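Local coordinates for VgrG protein (Vibrio cholerae, PDB 4DTL), which probably cross-links actin in a reaction that uses ATP and divalent metal ions, at residues I27-A32 against S171-T176. Numbering follows the deposited sequence.
Sequences IENELA and SGQQAT. With MN (manganese (II) ion), chain D; MN (manganese (II) ion), chain E; ATP (adenosine-5'-triphosphate), chain B.
Glu28 sets its CG anti to the carbonyl carbon, beside the backbone N (chi1 -68°), and runs on extended, which carries its carboxylate past the CB of Gln174 to the two manganese ions. On the opposite face of the strands, Asn29 has its CG anti to the backbone N (chi1 -166°), which brings its amide alongside that of Gln173. There Gln173 NE2 donates to Asn29 OD1 at 3.0 Å, nearly in its own amide plane but arriving well above the plane of the acceptor; a second bond, to the carbonyl of Pro364, helps fix the rotation of the Gln173 amide.

Backbone pairing sets up both faces. Strands 27-30 and 173-176 run antiparallel, with Glu28 and Gln174 as the hydrogen-bonded pair: Glu28 N to Gln174 O is 3.0 Å and nearly straight, and Gln174 N returns the bond to Glu28 O. Beyond it Glu30 N reaches Gly172 O at 2.8 Å. Ile27 and Ala175 share the Asn29 face, with loose apolar contact between CG2 and CB.

On the nucleotide face, Glu28 OE1 and OE2 both hold one manganese, to which ATP gives O2G. OE2, 2.2 Å from the second manganese, bridges the pair. ATP O1G and Glu90 also bind that second ion; a beta-phosphate oxygen, O2B, is modelled too close to it for its bond length to be trusted. A water 2.6 Å from Glu28 OE1 donates to it and also hydrogen-bonds Thr176 OG1 and the ribose O3'. Thr176 CG2 packs beside the sugar, 3.4 Å from ATP O4'. A carboxylate shared by two metal ions that hold the triphosphate, carried on one face of an antiparallel strand pair, is the mark of a two-metal ATP site, here within the actin cross-linking domain.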
loop_
_atom_site.group_PDB
_atom_site.type_symbol
_atom_site.label_atom_id
_atom_site.label_comp_id
_atom_site.label_asym_id
_atom_site.label_seq_id
_atom_site.Cartn_x
_atom_site.Cartn_y
_atom_site.Cartn_z
ATOM N N ILE A 27 6.179 -5.618 -0.457
ATOM C CA ILE A 27 5.457 -6.342 0.590
ATOM C C ILE A 27 5.458 -5.599 1.937
ATOM O O ILE A 27 6.364 -4.815 2.225
ATOM C CB ILE A 27 5.933 -7.822 0.725
ATOM C CG1 ILE A 27 7.401 -7.938 1.204
ATOM C CG2 ILE A 27 5.672 -8.628 -0.550
ATOM C CD1 ILE A 27 7.778 -9.282 1.811
ATOM N N GLU A 28 4.418 -5.850 2.740
ATOM C CA GLU A 28 4.231 -5.329 4.093
ATOM C C GLU A 28 4.053 -6.523 5.015
ATOM O O GLU A 28 3.272 -7.435 4.716
ATOM C CB GLU A 28 3.022 -4.405 4.178
ATOM C CG GLU A 28 3.209 -3.107 3.425
ATOM C CD GLU A 28 1.907 -2.350 3.284
ATOM O OE1 GLU A 28 1.126 -2.672 2.362
ATOM O OE2 GLU A 28 1.620 -1.515 4.170
ATOM N N ASN A 29 4.792 -6.532 6.122
ATOM C CA ASN A 29 4.799 -7.647 7.058
ATOM C C ASN A 29 4.731 -7.191 8.528
ATOM O O ASN A 29 5.740 -6.803 9.129
ATOM C CB ASN A 29 6.064 -8.468 6.801
ATOM C CG ASN A 29 6.100 -9.825 7.440
ATOM O OD1 ASN A 29 5.067 -10.468 7.647
ATOM N ND2 ASN A 29 7.311 -10.315 7.700
ATOM N N GLU A 30 3.528 -7.212 9.092
ATOM C CA GLU A 30 3.328 -6.826 10.489
ATOM C C GLU A 30 3.730 -7.949 11.438
ATOM O O GLU A 30 3.227 -9.070 11.317
ATOM C CB GLU A 30 1.896 -6.394 10.730
ATOM C CG GLU A 30 1.703 -5.704 12.070
ATOM C CD GLU A 30 0.261 -5.472 12.464
ATOM O OE1 GLU A 30 0.008 -4.528 13.247
ATOM O OE2 GLU A 30 -0.625 -6.227 11.994
ATOM N N LEU A 31 4.690 -7.660 12.332
ATOM C CA LEU A 31 5.245 -8.660 13.232
ATOM C C LEU A 31 4.337 -8.931 14.426
ATOM O O LEU A 31 3.557 -8.073 14.839
ATOM C CB LEU A 31 6.684 -8.280 13.671
ATOM C CG LEU A 31 7.739 -8.140 12.580
ATOM C CD1 LEU A 31 9.016 -7.628 13.156
ATOM C CD2 LEU A 31 7.959 -9.451 11.824
ATOM N N ALA A 32 4.453 -10.137 14.987
ATOM C CA ALA A 32 3.728 -10.542 16.185
ATOM C C ALA A 32 4.725 -10.938 17.246
ATOM O O ALA A 32 5.719 -11.595 16.934
ATOM C CB ALA A 32 2.817 -11.717 15.880
ATOM N N SER A 171 -2.250 -12.956 7.932
ATOM C CA SER A 171 -3.147 -11.889 8.395
ATOM C C SER A 171 -2.441 -10.547 8.637
ATOM O O SER A 171 -3.098 -9.516 8.601
ATOM C CB SER A 171 -3.960 -12.325 9.614
ATOM O OG SER A 171 -3.145 -12.501 10.760
ATOM N N GLY A 172 -1.133 -10.574 8.884
ATOM C CA GLY A 172 -0.331 -9.362 9.047
ATOM C C GLY A 172 0.385 -8.973 7.762
ATOM O O GLY A 172 1.200 -8.049 7.758
ATOM N N GLN A 173 0.077 -9.671 6.649
ATOM C CA GLN A 173 0.743 -9.500 5.360
ATOM C C GLN A 173 -0.078 -8.902 4.239
ATOM O O GLN A 173 -1.255 -9.223 4.077
ATOM C CB GLN A 173 1.383 -10.823 4.906
ATOM C CG GLN A 173 2.559 -11.234 5.784
ATOM C CD GLN A 173 3.159 -12.587 5.486
ATOM O OE1 GLN A 173 2.509 -13.508 4.979
ATOM N NE2 GLN A 173 4.409 -12.754 5.882
ATOM N N GLN A 174 0.579 -8.045 3.451
ATOM C CA GLN A 174 0.060 -7.388 2.257
ATOM C C GLN A 174 1.133 -7.352 1.176
ATOM O O GLN A 174 2.316 -7.491 1.459
ATOM C CB GLN A 174 -0.350 -5.961 2.576
ATOM C CG GLN A 174 -1.826 -5.799 2.872
ATOM C CD GLN A 174 -2.066 -5.043 4.124
ATOM O OE1 GLN A 174 -2.076 -3.822 4.145
ATOM N NE2 GLN A 174 -2.194 -5.760 5.204
ATOM N N ALA A 175 0.697 -7.201 -0.068
ATOM C CA ALA A 175 1.555 -7.088 -1.233
ATOM C C ALA A 175 1.024 -5.934 -2.079
ATOM O O ALA A 175 -0.185 -5.670 -2.076
ATOM C CB ALA A 175 1.507 -8.379 -2.024
ATOM N N THR A 176 1.931 -5.216 -2.763
ATOM C CA THR A 176 1.593 -4.094 -3.643
ATOM C C THR A 176 2.259 -4.334 -4.968
ATOM O O THR A 176 3.467 -4.533 -5.003
ATOM C CB THR A 176 1.910 -2.723 -2.996
ATOM O OG1 THR A 176 1.105 -2.545 -1.824
ATOM C CG2 THR A 176 1.681 -1.557 -3.946
HETATM MN MN MN D . -0.735 -1.706 3.339
HETATM MN MN MN E . 1.940 -0.303 5.942
HETATM P PG ATP B . -0.917 0.708 5.377
HETATM O O1G ATP B . 0.101 0.142 6.319
HETATM O O2G ATP B . -1.913 -0.329 4.971
HETATM O O3G ATP B . -1.629 1.859 6.019
HETATM P PB ATP B . 1.161 1.881 4.176
HETATM O O1B ATP B . 1.025 3.244 4.733
HETATM O O2B ATP B . 2.036 1.041 5.060
HETATM O O3B ATP B . -0.185 1.232 4.046
HETATM P PA ATP B . 3.409 1.899 2.621
HETATM O O1A ATP B . 3.982 3.100 1.954
HETATM O O2A ATP B . 4.044 1.722 4.005
HETATM O O3A ATP B . 1.913 1.981 2.766
HETATM O "O5'" ATP B . 3.755 0.613 1.735
HETATM C "C5'" ATP B . 3.564 0.685 0.316
HETATM C "C4'" ATP B . 3.866 -0.640 -0.326
HETATM O "O4'" ATP B . 4.030 -0.409 -1.740
HETATM C "C3'" ATP B . 5.150 -1.318 0.145
HETATM O "O3'" ATP B . 4.943 -2.713 0.283
HETATM C "C2'" ATP B . 6.154 -0.952 -0.945
HETATM O "O2'" ATP B . 7.198 -1.904 -1.082
HETATM C "C1'" ATP B . 5.266 -0.923 -2.173
HETATM N N9 ATP B . 5.753 -0.106 -3.277
HETATM C C8 ATP B . 6.257 1.164 -3.213
HETATM N N7 ATP B . 6.660 1.639 -4.365
HETATM C C5 ATP B . 6.395 0.606 -5.252
HETATM C C6 ATP B . 6.579 0.478 -6.647
HETATM N N6 ATP B . 7.149 1.419 -7.412
HETATM N N1 ATP B . 6.165 -0.669 -7.232
HETATM C C2 ATP B . 5.628 -1.625 -6.470
HETATM N N3 ATP B . 5.432 -1.627 -5.150
HETATM C C4 ATP B . 5.833 -0.473 -4.600
HETATM O O HOH W 1 2.225 -3.950 0.329
#